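Long-range contacts in phosphopantothenoylcysteine decarboxylase (PDB 6EOA), which binds flavin mononucleotide and, as a member of the homooligomeric flavin-containing cysteine decarboxylase family, probably decarboxylates phosphopantothenoylcysteine during coenzyme A biosynthesis: residues V37-S42 / V135-S140; K49-V54 / E80-S85; I63-V68 / F101-W106; L143-A148 / T186-V191. All blocks are in the same frame, centred on the assembly; numbering follows the deposited sequence.

Interaction 1. Residues V37-S42 / V135-S140. With FMN (flavin mononucleotide), chain B.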
loop_
_atom_site.group_PDB
_atom_site.type_symbol
_atom_site.label_atom_id
_atom_site.label_comp_id
_atom_site.label_asym_id
_atom_site.label_seq_id
_atom_site.Cartn_x
_atom_site.Cartn_y
_atom_site.Cartn_z
ATOM N N VAL A 37 18.284 -0.975 20.956
ATOM C CA VAL A 37 17.285 -0.119 20.336
ATOM C C VAL A 37 17.257 -0.328 18.834
ATOM O O VAL A 37 18.294 -0.284 18.177
ATOM C CB VAL A 37 17.555 1.377 20.622
ATOM C CG1 VAL A 37 16.423 2.232 20.087
ATOM C CG2 VAL A 37 17.733 1.618 22.104
ATOM N N VAL A 38 16.067 -0.566 18.297
ATOM C CA VAL A 38 15.874 -0.537 16.858
ATOM C C VAL A 38 15.291 0.813 16.464
ATOM O O VAL A 38 14.218 1.198 16.929
ATOM C CB VAL A 38 14.949 -1.668 16.370
ATOM C CG1 VAL A 38 14.499 -1.407 14.939
ATOM C CG2 VAL A 38 15.654 -3.008 16.473
ATOM N N LEU A 39 16.011 1.542 15.621
ATOM C CA LEU A 39 15.514 2.815 15.115
ATOM C C LEU A 39 14.857 2.625 13.750
ATOM O O LEU A 39 15.498 2.171 12.804
ATOM C CB LEU A 39 16.646 3.836 15.018
ATOM C CG LEU A 39 16.283 5.172 14.360
ATOM C CD1 LEU A 39 15.362 6.007 15.255
ATOM C CD2 LEU A 39 17.538 5.950 13.987
ATOM N N ILE A 40 13.573 2.953 13.655
ATOM C CA ILE A 40 12.889 2.931 12.369
ATOM C C ILE A 40 12.792 4.349 11.832
ATOM O O ILE A 40 12.244 5.234 12.490
ATOM C CB ILE A 40 11.478 2.318 12.459
ATOM C CG1 ILE A 40 11.544 0.878 12.962
ATOM C CG2 ILE A 40 10.806 2.338 11.093
ATOM C CD1 ILE A 40 10.180 0.214 13.076
ATOM N N THR A 41 13.350 4.564 10.644
ATOM C CA THR A 41 13.302 5.870 9.996
ATOM C C THR A 41 12.400 5.789 8.774
ATOM O O THR A 41 12.489 4.840 7.994
ATOM C CB THR A 41 14.704 6.360 9.575
ATOM O OG1 THR A 41 15.183 5.581 8.472
ATOM C CG2 THR A 41 15.683 6.238 10.739
ATOM N N SER A 42 11.518 6.772 8.619
ATOM C CA SER A 42 10.578 6.773 7.503
ATOM C C SER A 42 10.752 8.019 6.638
ATOM O O SER A 42 11.632 8.843 6.891
ATOM C CB SER A 42 9.139 6.670 8.010
ATOM O OG SER A 42 8.791 7.791 8.804
ATOM N N VAL A 135 11.990 2.520 18.233
ATOM C CA VAL A 135 11.735 3.951 18.104
ATOM C C VAL A 135 11.515 4.332 16.642
ATOM O O VAL A 135 12.385 4.130 15.797
ATOM C CB VAL A 135 12.894 4.786 18.685
ATOM C CG1 VAL A 135 12.538 6.265 18.691
ATOM C CG2 VAL A 135 13.231 4.317 20.100
ATOM N N ILE A 136 10.341 4.880 16.350
ATOM C CA ILE A 136 10.034 5.336 15.004
ATOM C C ILE A 136 10.270 6.838 14.904
ATOM O O ILE A 136 9.424 7.637 15.302
ATOM C CB ILE A 136 8.588 5.013 14.616
ATOM C CG1 ILE A 136 8.248 3.570 14.989
ATOM C CG2 ILE A 136 8.387 5.241 13.133
ATOM C CD1 ILE A 136 6.802 3.209 14.736
ATOM N N ALA A 137 11.430 7.212 14.377
ATOM C CA ALA A 137 11.832 8.612 14.322
ATOM C C ALA A 137 12.648 8.891 13.064
ATOM O O ALA A 137 13.806 8.488 12.968
ATOM C CB ALA A 137 12.627 8.985 15.565
ATOM N N PRO A 138 12.049 9.597 12.097
ATOM C CA PRO A 138 10.694 10.147 12.170
ATOM C C PRO A 138 9.627 9.149 11.726
ATOM O O PRO A 138 9.932 8.186 11.025
ATOM C CB PRO A 138 10.759 11.321 11.201
ATOM C CG PRO A 138 11.710 10.849 10.147
ATOM C CD PRO A 138 12.730 9.984 10.847
ATOM N N CYS A 139 8.385 9.387 12.134
ATOM C CA CYS A 139 7.256 8.633 11.609
ATOM C C CYS A 139 6.443 9.511 10.673
ATOM O O CYS A 139 5.832 10.489 11.104
ATOM C CB CYS A 139 6.366 8.111 12.738
ATOM S SG CYS A 139 4.974 7.102 12.158
ATOM N N SER A 140 6.442 9.171 9.389
ATOM C CA SER A 140 5.669 9.926 8.410
ATOM C C SER A 140 4.178 9.680 8.605
ATOM O O SER A 140 3.785 8.808 9.377
ATOM C CB SER A 140 6.084 9.549 6.991
ATOM O OG SER A 140 5.827 8.177 6.741
HETATM N N1 FMN B . 5.777 12.914 4.640
HETATM C C2 FMN B . 5.651 13.168 5.992
HETATM O O2 FMN B . 4.771 12.598 6.639
HETATM N N3 FMN B . 6.507 14.064 6.609
HETATM C C4 FMN B . 7.491 14.708 5.882
HETATM O O4 FMN B . 8.248 15.500 6.442
HETATM C C4A FMN B . 7.621 14.452 4.517
HETATM N N5 FMN B . 8.600 15.086 3.774
HETATM C C5A FMN B . 8.724 14.822 2.422
HETATM C C6 FMN B . 9.712 15.455 1.672
HETATM C C7 FMN B . 9.838 15.190 0.312
HETATM C C7M FMN B . 10.902 15.877 -0.495
HETATM C C8 FMN B . 8.972 14.286 -0.298
HETATM C C8M FMN B . 9.085 13.985 -1.764
HETATM C C9 FMN B . 7.987 13.654 0.451
HETATM C C9A FMN B . 7.859 13.919 1.809
HETATM N N10 FMN B . 6.880 13.285 2.553
HETATM C C10 FMN B . 6.756 13.549 3.902
HETATM C "C1'" FMN B . 5.945 12.313 1.896
HETATM C "C2'" FMN B . 6.452 10.888 2.092
HETATM O "O2'" FMN B . 7.842 10.808 1.842
HETATM C "C3'" FMN B . 5.707 9.932 1.173
HETATM O "O3'" FMN B . 4.370 9.862 1.613
HETATM C "C4'" FMN B . 6.346 8.549 1.204
HETATM O "O4'" FMN B . 5.857 7.759 0.142
HETATM C "C5'" FMN B . 6.053 7.868 2.533
HETATM O "O5'" FMN B . 6.840 6.705 2.649
HETATM P P FMN B . 7.118 6.059 4.103
HETATM O O1P FMN B . 5.863 5.356 4.569
HETATM O O2P FMN B . 7.500 7.113 5.119
HETATM O O3P FMN B . 8.247 5.073 3.965
#
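Ser42 OG is held between two backbone groups of the facing strand end: it donates to Pro138 O at 2.5 Å and accepts from Ser140 N at 2.8 Å. The hydroxyl sits between its own backbone N and carbonyl carbon (chi1 63°), and it approaches Pro138 O from above the carbonyl plane, 45° out of it. Ser42 N adds a weak bond to the same oxygen. A cis peptide before Pro138 lies at the corner the chain turns at residues 137-138. Further back the strands pair in parallel: Val135 N bonds to Val38 O, Ile40 N reaches Val135 O at 2.7 Å, and Ala137 N closes on Ile40 O. Val37 CG1 meets Val135 CG2 at 3.8 Å, and Leu39 CD1 leans toward Ala137 CB, while Ile40 and Ile136 lie together on the other face. Ser140 OG donates to FMN O2P at 2.6 Å and also caps the next helix by accepting from Leu143 N. Ser42 both touches that phosphate through CB and, by gripping the backbone on both sides of Cys139, positions Ser140 at the start of a helix whose dipole would probably favour the anionic group.

Interaction 2. Residues K49-V54 / E80-S85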
loop_
_atom_site.group_PDB
_atom_site.type_symbol
_atom_site.label_atom_id
_atom_site.label_comp_id
_atom_site.label_asym_id
_atom_site.label_seq_id
_atom_site.Cartn_x
_atom_site.Cartn_y
_atom_site.Cartn_z
ATOM N N LYS A 49 18.181 13.806 10.406
ATOM C CA LYS A 49 18.736 13.740 11.755
ATOM C C LYS A 49 18.924 12.310 12.267
ATOM O O LYS A 49 19.406 12.105 13.383
ATOM C CB LYS A 49 17.850 14.522 12.728
ATOM C CG LYS A 49 17.699 15.985 12.359
ATOM C CD LYS A 49 19.060 16.663 12.317
ATOM C CE LYS A 49 18.942 18.136 11.975
ATOM N NZ LYS A 49 20.283 18.771 11.869
ATOM N N ALA A 50 18.542 11.325 11.460
ATOM C CA ALA A 50 18.729 9.920 11.834
ATOM C C ALA A 50 20.204 9.565 12.089
ATOM O O ALA A 50 20.499 8.855 13.054
ATOM C CB ALA A 50 18.135 8.996 10.766
ATOM N N PRO A 51 21.138 10.049 11.240
ATOM C CA PRO A 51 22.549 9.791 11.561
ATOM C C PRO A 51 23.016 10.397 12.892
ATOM O O PRO A 51 23.868 9.800 13.550
ATOM C CB PRO A 51 23.295 10.436 10.391
ATOM C CG PRO A 51 22.334 10.368 9.266
ATOM C CD PRO A 51 21.002 10.633 9.890
ATOM N N ASP A 52 22.476 11.551 13.279
ATOM C CA ASP A 52 22.842 12.170 14.554
ATOM C C ASP A 52 22.364 11.330 15.737
ATOM O O ASP A 52 23.044 11.232 16.761
ATOM C CB ASP A 52 22.265 13.582 14.649
ATOM C CG ASP A 52 22.839 14.514 13.603
ATOM O OD1 ASP A 52 23.968 15.007 13.803
ATOM O OD2 ASP A 52 22.161 14.747 12.578
ATOM N N ILE A 53 21.186 10.733 15.591
ATOM C CA ILE A 53 20.629 9.863 16.619
ATOM C C ILE A 53 21.479 8.605 16.776
ATOM O O ILE A 53 21.852 8.229 17.889
ATOM C CB ILE A 53 19.175 9.467 16.288
ATOM C CG1 ILE A 53 18.251 10.683 16.389
ATOM C CG2 ILE A 53 18.694 8.372 17.215
ATOM C CD1 ILE A 53 16.827 10.417 15.938
ATOM N N VAL A 54 21.793 7.969 15.652
ATOM C CA VAL A 54 22.597 6.754 15.654
ATOM C C VAL A 54 23.972 7.013 16.264
ATOM O O VAL A 54 24.461 6.222 17.072
ATOM C CB VAL A 54 22.761 6.188 14.232
ATOM C CG1 VAL A 54 23.685 4.978 14.237
ATOM C CG2 VAL A 54 21.403 5.825 13.651
ATOM N N GLU A 80 26.682 6.031 4.648
ATOM C CA GLU A 80 27.929 6.726 4.908
ATOM C C GLU A 80 27.703 7.974 5.750
ATOM O O GLU A 80 28.595 8.397 6.485
ATOM C CB GLU A 80 28.630 7.076 3.597
ATOM C CG GLU A 80 30.135 6.840 3.650
ATOM C CD GLU A 80 30.491 5.454 4.174
ATOM O OE1 GLU A 80 29.821 4.466 3.791
ATOM O OE2 GLU A 80 31.439 5.356 4.981
ATOM N N ASP A 81 26.511 8.555 5.652
ATOM C CA ASP A 81 26.125 9.642 6.545
ATOM C C ASP A 81 26.164 9.142 7.984
ATOM O O ASP A 81 26.688 9.813 8.873
ATOM C CB ASP A 81 24.728 10.176 6.205
ATOM C CG ASP A 81 24.691 10.930 4.886
ATOM O OD1 ASP A 81 25.733 11.492 4.485
ATOM O OD2 ASP A 81 23.619 10.954 4.246
ATOM N N VAL A 82 25.607 7.953 8.199
ATOM C CA VAL A 82 25.622 7.317 9.513
ATOM C C VAL A 82 27.056 7.051 9.973
ATOM O O VAL A 82 27.425 7.376 11.101
ATOM C CB VAL A 82 24.833 5.993 9.510
ATOM C CG1 VAL A 82 25.039 5.247 10.819
ATOM C CG2 VAL A 82 23.354 6.252 9.262
ATOM N N ASP A 83 27.860 6.468 9.088
ATOM C CA ASP A 83 29.259 6.176 9.393
ATOM C C ASP A 83 30.050 7.442 9.719
ATOM O O ASP A 83 30.810 7.471 10.691
ATOM C CB ASP A 83 29.915 5.436 8.229
ATOM C CG ASP A 83 29.472 3.985 8.139
ATOM O OD1 ASP A 83 28.474 3.621 8.801
ATOM O OD2 ASP A 83 30.122 3.207 7.407
ATOM N N ASN A 84 29.874 8.484 8.907
ATOM C CA ASN A 84 30.489 9.783 9.186
ATOM C C ASN A 84 30.046 10.302 10.546
ATOM O O ASN A 84 30.833 10.877 11.297
ATOM C CB ASN A 84 30.130 10.805 8.105
ATOM C CG ASN A 84 30.921 10.613 6.828
ATOM O OD1 ASN A 84 31.937 9.920 6.810
ATOM N ND2 ASN A 84 30.459 11.236 5.749
ATOM N N SER A 85 28.773 10.079 10.855
ATOM C CA SER A 85 28.182 10.570 12.090
ATOM C C SER A 85 28.693 9.800 13.308
ATOM O O SER A 85 28.838 10.365 14.395
ATOM C CB SER A 85 26.657 10.489 12.005
ATOM O OG SER A 85 26.044 11.149 13.094
#
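Ser85 OG to Pro51 O, at 2.6 Å, is the shortest contact between segments 49-54 and 80-85, which belong to helices 50-59 and 79-89. The Ser85 hydroxyl, anti to its backbone N (chi1 -171°), donates this bond. It comes from well above the carbonyl plane, 71° out of it, so the hydroxyl sits over the peptide group rather than ahead of the oxygen. The same approach presses Ser85 CB against Pro51 CB at 3.7 Å. The proline ring has further neighbours: Pro51 CB lies 3.8 Å from Asp81 O, and Pro51 CG 3.9 Å from Asp81 CB. Deeper toward the sheet the packing is wholly apolar, with Val54 CG1 against Val82 CG1 at 3.7 Å and the two side chains crossing at about a right angle.

The outer side is looser. Asp52 approaches Ser85 only at its margin and makes no bond to it. Asp81 gives the contact its CB while its carboxylate turns back to accept from Ser78 N, just ahead of the segment.

The segment axes come within 8.2 Å at a crossing angle of -42°. Both helices lie on one face of the parallel sheet. Val54 reaches Leu39 of strand 35-41 and Val65 and Val67 of strand 63-69, Val82 extends to Val105 of the edge strand, and Trp222 of helix 222-237 packs on Asp52.

Interaction 3. Residues I63-V68 / F101-W106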
loop_
_atom_site.group_PDB
_atom_site.type_symbol
_atom_site.label_atom_id
_atom_site.label_comp_id
_atom_site.label_asym_id
_atom_site.label_seq_id
_atom_site.Cartn_x
_atom_site.Cartn_y
_atom_site.Cartn_z
ATOM N N ILE A 63 24.380 1.013 25.283
ATOM C CA ILE A 63 23.292 0.967 24.318
ATOM C C ILE A 63 23.810 0.586 22.937
ATOM O O ILE A 63 24.798 1.148 22.459
ATOM C CB ILE A 63 22.556 2.327 24.224
ATOM C CG1 ILE A 63 22.034 2.757 25.600
ATOM C CG2 ILE A 63 21.415 2.257 23.210
ATOM C CD1 ILE A 63 21.399 4.135 25.613
ATOM N N ASP A 64 23.144 -0.377 22.306
ATOM C CA ASP A 64 23.409 -0.709 20.910
ATOM C C ASP A 64 22.217 -0.311 20.054
ATOM O O ASP A 64 21.082 -0.277 20.532
ATOM C CB ASP A 64 23.706 -2.199 20.735
ATOM C CG ASP A 64 25.052 -2.597 21.310
ATOM O OD1 ASP A 64 25.957 -1.732 21.389
ATOM O OD2 ASP A 64 25.206 -3.777 21.685
ATOM N N VAL A 65 22.472 -0.008 18.786
ATOM C CA VAL A 65 21.405 0.425 17.900
ATOM C C VAL A 65 21.452 -0.294 16.557
ATOM O O VAL A 65 22.520 -0.493 15.974
ATOM C CB VAL A 65 21.452 1.959 17.674
ATOM C CG1 VAL A 65 22.804 2.389 17.116
ATOM C CG2 VAL A 65 20.318 2.407 16.769
ATOM N N GLN A 66 20.281 -0.713 16.090
ATOM C CA GLN A 66 20.127 -1.185 14.726
ATOM C C GLN A 66 19.103 -0.298 14.029
ATOM O O GLN A 66 18.185 0.221 14.664
ATOM C CB GLN A 66 19.705 -2.653 14.695
ATOM C CG GLN A 66 20.830 -3.615 15.058
ATOM C CD GLN A 66 22.064 -3.412 14.199
ATOM O OE1 GLN A 66 21.990 -3.431 12.967
ATOM N NE2 GLN A 66 23.209 -3.212 14.844
ATOM N N VAL A 67 19.269 -0.113 12.726
ATOM C CA VAL A 67 18.446 0.835 11.989
ATOM C C VAL A 67 17.621 0.158 10.901
ATOM O O VAL A 67 18.145 -0.628 10.111
ATOM C CB VAL A 67 19.313 1.929 11.345
ATOM C CG1 VAL A 67 18.454 2.901 10.539
ATOM C CG2 VAL A 67 20.112 2.662 12.412
ATOM N N VAL A 68 16.330 0.470 10.869
ATOM C CA VAL A 68 15.454 0.034 9.786
ATOM C C VAL A 68 14.968 1.240 8.999
ATOM O O VAL A 68 14.344 2.143 9.554
ATOM C CB VAL A 68 14.243 -0.749 10.312
ATOM C CG1 VAL A 68 13.265 -1.046 9.172
ATOM C CG2 VAL A 68 14.704 -2.029 10.992
ATOM N N PHE A 101 30.763 -0.228 12.169
ATOM C CA PHE A 101 30.981 0.006 13.611
ATOM C C PHE A 101 30.200 -0.707 14.756
ATOM O O PHE A 101 30.401 -0.308 15.901
ATOM C CB PHE A 101 30.823 1.508 13.892
ATOM C CG PHE A 101 31.929 2.352 13.340
ATOM C CD1 PHE A 101 33.206 2.268 13.865
ATOM C CD2 PHE A 101 31.690 3.249 12.310
ATOM C CE1 PHE A 101 34.229 3.048 13.364
ATOM C CE2 PHE A 101 32.709 4.037 11.806
ATOM C CZ PHE A 101 33.982 3.935 12.335
ATOM N N GLY A 102 29.335 -1.704 14.549
ATOM C CA GLY A 102 28.804 -2.171 13.290
ATOM C C GLY A 102 27.333 -1.828 13.416
ATOM O O GLY A 102 26.599 -2.456 14.180
ATOM N N VAL A 103 26.911 -0.805 12.679
ATOM C CA VAL A 103 25.519 -0.375 12.675
ATOM C C VAL A 103 25.058 -0.368 11.221
ATOM O O VAL A 103 25.245 0.614 10.502
ATOM C CB VAL A 103 25.265 1.012 13.291
ATOM C CG1 VAL A 103 23.777 1.333 13.268
ATOM C CG2 VAL A 103 25.809 1.074 14.711
ATOM N N ARG A 104 24.461 -1.468 10.785
ATOM C CA ARG A 104 23.975 -1.548 9.418
ATOM C C ARG A 104 22.580 -0.946 9.311
ATOM O O ARG A 104 21.726 -1.156 10.173
ATOM C CB ARG A 104 23.983 -2.998 8.917
ATOM C CG ARG A 104 22.735 -3.389 8.141
ATOM C CD ARG A 104 22.975 -4.610 7.268
ATOM N NE ARG A 104 23.716 -4.279 6.053
ATOM C CZ ARG A 104 23.721 -5.023 4.950
ATOM N NH1 ARG A 104 23.021 -6.151 4.898
ATOM N NH2 ARG A 104 24.425 -4.638 3.893
ATOM N N VAL A 105 22.371 -0.176 8.253
ATOM C CA VAL A 105 21.053 0.334 7.925
ATOM C C VAL A 105 20.314 -0.718 7.107
ATOM O O VAL A 105 20.616 -0.915 5.931
ATOM C CB VAL A 105 21.133 1.658 7.134
ATOM C CG1 VAL A 105 19.757 2.077 6.652
ATOM C CG2 VAL A 105 21.775 2.754 7.985
ATOM N N TRP A 106 19.367 -1.410 7.737
ATOM C CA TRP A 106 18.602 -2.458 7.064
ATOM C C TRP A 106 17.503 -1.870 6.179
ATOM O O TRP A 106 16.814 -0.926 6.577
ATOM C CB TRP A 106 17.974 -3.418 8.082
ATOM C CG TRP A 106 18.947 -4.118 8.994
ATOM C CD1 TRP A 106 19.263 -3.770 10.279
ATOM C CD2 TRP A 106 19.712 -5.295 8.701
ATOM N NE1 TRP A 106 20.180 -4.651 10.799
ATOM C CE2 TRP A 106 20.473 -5.595 9.851
ATOM C CE3 TRP A 106 19.831 -6.121 7.578
ATOM C CZ2 TRP A 106 21.339 -6.687 9.909
ATOM C CZ3 TRP A 106 20.691 -7.204 7.636
ATOM C CH2 TRP A 106 21.435 -7.477 8.793
#
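Val67 and Trp106 join the two strands of a beta-alpha-beta unit, in which strand 63-69, helix 79-89 and the short edge strand 105-106 follow one another. The pairing is parallel, with Val67 beside Val105 and Val68 beside Trp106. Its backbone link is Trp106 N to Val67 O, 2.8 Å long. A side-chain bond runs alongside it: the indole Trp106 NE1 donates to Gln66 OE1 at 3.1 Å, bent to 142° at the hydrogen. Gln66 OE1 stands at the ring edge, tilted from the indole plane, while the amide itself is turned 64° from the ring. A bend at chi2 (-54°) folds the Gln66 chain, and its end comes nearer to 101-106 than its CB does. Within 101-106, Arg104 CD rests on one face of the indole, displaced toward the rim, with the guanidinium edge turned to Trp106 CZ3.

On the side of the sheet carrying Val67 and Val105, the valines pack. Val103 CG1 sits 3.5 Å from Val65 O and 4.0 Å from Val67 CG2, and Val103 CG2 lies 4.1 Å from Val65 CG1. Val67 CG1 touches Val105 CG1 at 4.2 Å. Gln79 braces the incoming chain, its side-chain amide bonding both Val103 O and Val105 N.

Strand 63-69 is thereby flanked by 105-106 and, across its other edge, by strand 35-41. Val103 packs on Val54 and Val58 of helix 50-59, and Val105 on Val82 of helix 79-89. Trp106 and Val68 face helix 123-130 through Leu123 and Leu127, with Gln66 against Trp130.

Interaction 4. Residues L143-A148 / T186-V191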
loop_
_atom_site.group_PDB
_atom_site.type_symbol
_atom_site.label_atom_id
_atom_site.label_comp_id
_atom_site.label_asym_id
_atom_site.label_seq_id
_atom_site.Cartn_x
_atom_site.Cartn_y
_atom_site.Cartn_z
ATOM N N LEU A 143 3.469 6.119 7.159
ATOM C CA LEU A 143 3.823 5.007 8.027
ATOM C C LEU A 143 2.832 4.913 9.183
ATOM O O LEU A 143 2.435 3.818 9.581
ATOM C CB LEU A 143 5.251 5.156 8.547
ATOM C CG LEU A 143 5.735 4.062 9.502
ATOM C CD1 LEU A 143 5.560 2.684 8.876
ATOM C CD2 LEU A 143 7.188 4.300 9.872
ATOM N N LEU A 144 2.421 6.069 9.701
ATOM C CA LEU A 144 1.410 6.127 10.747
ATOM C C LEU A 144 0.108 5.491 10.271
ATOM O O LEU A 144 -0.504 4.695 10.982
ATOM C CB LEU A 144 1.166 7.575 11.182
ATOM C CG LEU A 144 -0.006 7.765 12.146
ATOM C CD1 LEU A 144 0.227 6.992 13.440
ATOM C CD2 LEU A 144 -0.253 9.242 12.434
ATOM N N ALA A 145 -0.308 5.851 9.062
ATOM C CA ALA A 145 -1.512 5.289 8.458
ATOM C C ALA A 145 -1.371 3.784 8.228
ATOM O O ALA A 145 -2.305 3.023 8.478
ATOM C CB ALA A 145 -1.826 6.001 7.145
ATOM N N LYS A 146 -0.203 3.355 7.754
ATOM C CA LYS A 146 0.038 1.930 7.519
ATOM C C LYS A 146 0.010 1.133 8.819
ATOM O O LYS A 146 -0.556 0.038 8.872
ATOM C CB LYS A 146 1.374 1.709 6.815
ATOM C CG LYS A 146 1.401 2.135 5.352
ATOM C CD LYS A 146 2.422 1.309 4.598
ATOM C CE LYS A 146 3.256 2.149 3.648
ATOM N NZ LYS A 146 2.528 2.531 2.406
ATOM N N ILE A 147 0.629 1.683 9.861
ATOM C CA ILE A 147 0.642 1.045 11.174
ATOM C C ILE A 147 -0.776 0.912 11.720
ATOM O O ILE A 147 -1.178 -0.161 12.179
ATOM C CB ILE A 147 1.505 1.833 12.182
ATOM C CG1 ILE A 147 2.983 1.754 11.795
ATOM C CG2 ILE A 147 1.305 1.297 13.595
ATOM C CD1 ILE A 147 3.870 2.722 12.550
ATOM N N ALA A 148 -1.529 2.007 11.659
ATOM C CA ALA A 148 -2.909 2.022 12.130
ATOM C C ALA A 148 -3.770 1.075 11.305
ATOM O O ALA A 148 -4.736 0.506 11.809
ATOM C CB ALA A 148 -3.472 3.432 12.078
ATOM N N THR A 186 -5.299 12.235 13.805
ATOM C CA THR A 186 -5.697 12.039 15.191
ATOM C C THR A 186 -6.389 10.693 15.391
ATOM O O THR A 186 -6.276 10.083 16.451
ATOM C CB THR A 186 -6.628 13.165 15.664
ATOM O OG1 THR A 186 -7.772 13.231 14.804
ATOM C CG2 THR A 186 -5.897 14.497 15.625
ATOM N N ARG A 187 -7.106 10.234 14.371
ATOM C CA ARG A 187 -7.737 8.920 14.419
ATOM C C ARG A 187 -6.693 7.797 14.389
ATOM O O ARG A 187 -6.895 6.739 14.986
ATOM C CB ARG A 187 -8.723 8.756 13.262
ATOM C CG ARG A 187 -9.405 7.396 13.209
ATOM C CD ARG A 187 -10.406 7.309 12.064
ATOM N NE ARG A 187 -11.546 8.200 12.265
ATOM C CZ ARG A 187 -12.487 8.434 11.354
ATOM N NH1 ARG A 187 -12.428 7.848 10.163
ATOM N NH2 ARG A 187 -13.486 9.261 11.633
ATOM N N HIS A 188 -5.579 8.029 13.698
ATOM C CA HIS A 188 -4.506 7.036 13.626
ATOM C C HIS A 188 -3.641 7.064 14.880
ATOM O O HIS A 188 -3.194 6.017 15.356
ATOM C CB HIS A 188 -3.637 7.258 12.387
ATOM C CG HIS A 188 -4.355 7.021 11.095
ATOM N ND1 HIS A 188 -3.832 7.386 9.873
ATOM C CD2 HIS A 188 -5.562 6.462 10.835
ATOM C CE1 HIS A 188 -4.683 7.061 8.916
ATOM N NE2 HIS A 188 -5.739 6.496 9.473
ATOM N N LEU A 189 -3.400 8.262 15.408
ATOM C CA LEU A 189 -2.694 8.399 16.675
ATOM C C LEU A 189 -3.486 7.703 17.771
ATOM O O LEU A 189 -2.912 7.101 18.672
ATOM C CB LEU A 189 -2.472 9.873 17.037
ATOM C CG LEU A 189 -1.496 10.690 16.187
ATOM C CD1 LEU A 189 -1.493 12.147 16.650
ATOM C CD2 LEU A 189 -0.090 10.103 16.239
ATOM N N ALA A 190 -4.809 7.785 17.677
ATOM C CA ALA A 190 -5.695 7.142 18.642
ATOM C C ALA A 190 -5.577 5.622 18.577
ATOM O O ALA A 190 -5.419 4.962 19.603
ATOM C CB ALA A 190 -7.137 7.572 18.407
ATOM N N VAL A 191 -5.661 5.075 17.366
ATOM C CA VAL A 191 -5.497 3.641 17.150
ATOM C C VAL A 191 -4.125 3.173 17.631
ATOM O O VAL A 191 -4.005 2.201 18.373
ATOM C CB VAL A 191 -5.671 3.274 15.660
ATOM C CG1 VAL A 191 -5.201 1.850 15.399
ATOM C CG2 VAL A 191 -7.118 3.450 15.236
#
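His188 and Leu144 carry the apolar part of this helix-helix contact. Leu144 CG packs on His188 CB at 3.7 Å, and Leu144 CD2 meets Leu189 CD2 at 3.9 Å, those two leucines crossing at about a right angle. Leu189 starts out pointing away from helix 141-149 but brings its tip back. One turn on, Ala148 CB touches Val191 CG1 at 4.1 Å.

The imidazole makes van der Waals contacts with two alanines. Chi1 of His188 (-66°) sets its CG anti to the carbonyl carbon; the ring meets Ala145 and Ala148 obliquely. His188 ND1 lies 3.4 Å from Ala145 CA, His188 CE1 lies 3.5 Å from Ala145 CB, and His188 CG lies 3.8 Å from Ala148 CB. The segment axes come within 9.0 Å at a crossing angle of 50°.

Salt bridges lie around the interface. Lys146 pairs with Asp142 and with Asp153 of the second subunit, and Arg187 with Asp195 of that subunit. Gly149 and Gly150 of the second subunit also pack on His188 and Ala145.

Between the two segments the fit is van der Waals packing without hydrogen bonds; the charged groups at its margin pair with residues of this chain and of the second subunit.

In the fold
Interaction 1 lies in the buried centre of the sheet and combines backbone pairing with serine bonds that lead to the FMN phosphate. Interaction 3 continues the same parallel sheet to its edge, its strand 63-69 lying next to 35-41 of interaction 1, but with fewer backbone bonds and a partly exposed tryptophan. Interaction 2 pairs helices packed on the face carrying Leu39 and Val67: Leu39 touches Val54, and Val54 meets Val67 and Val103, so interactions 1, 2 and 3 pack continuously. Interaction 4 stands across the chain's centre from interactions 2 and 3, linked to interaction 1 through Leu143 and Ile147 against Ile136. Both helix pairs are mainly apolar; only interaction 4 borders another subunit.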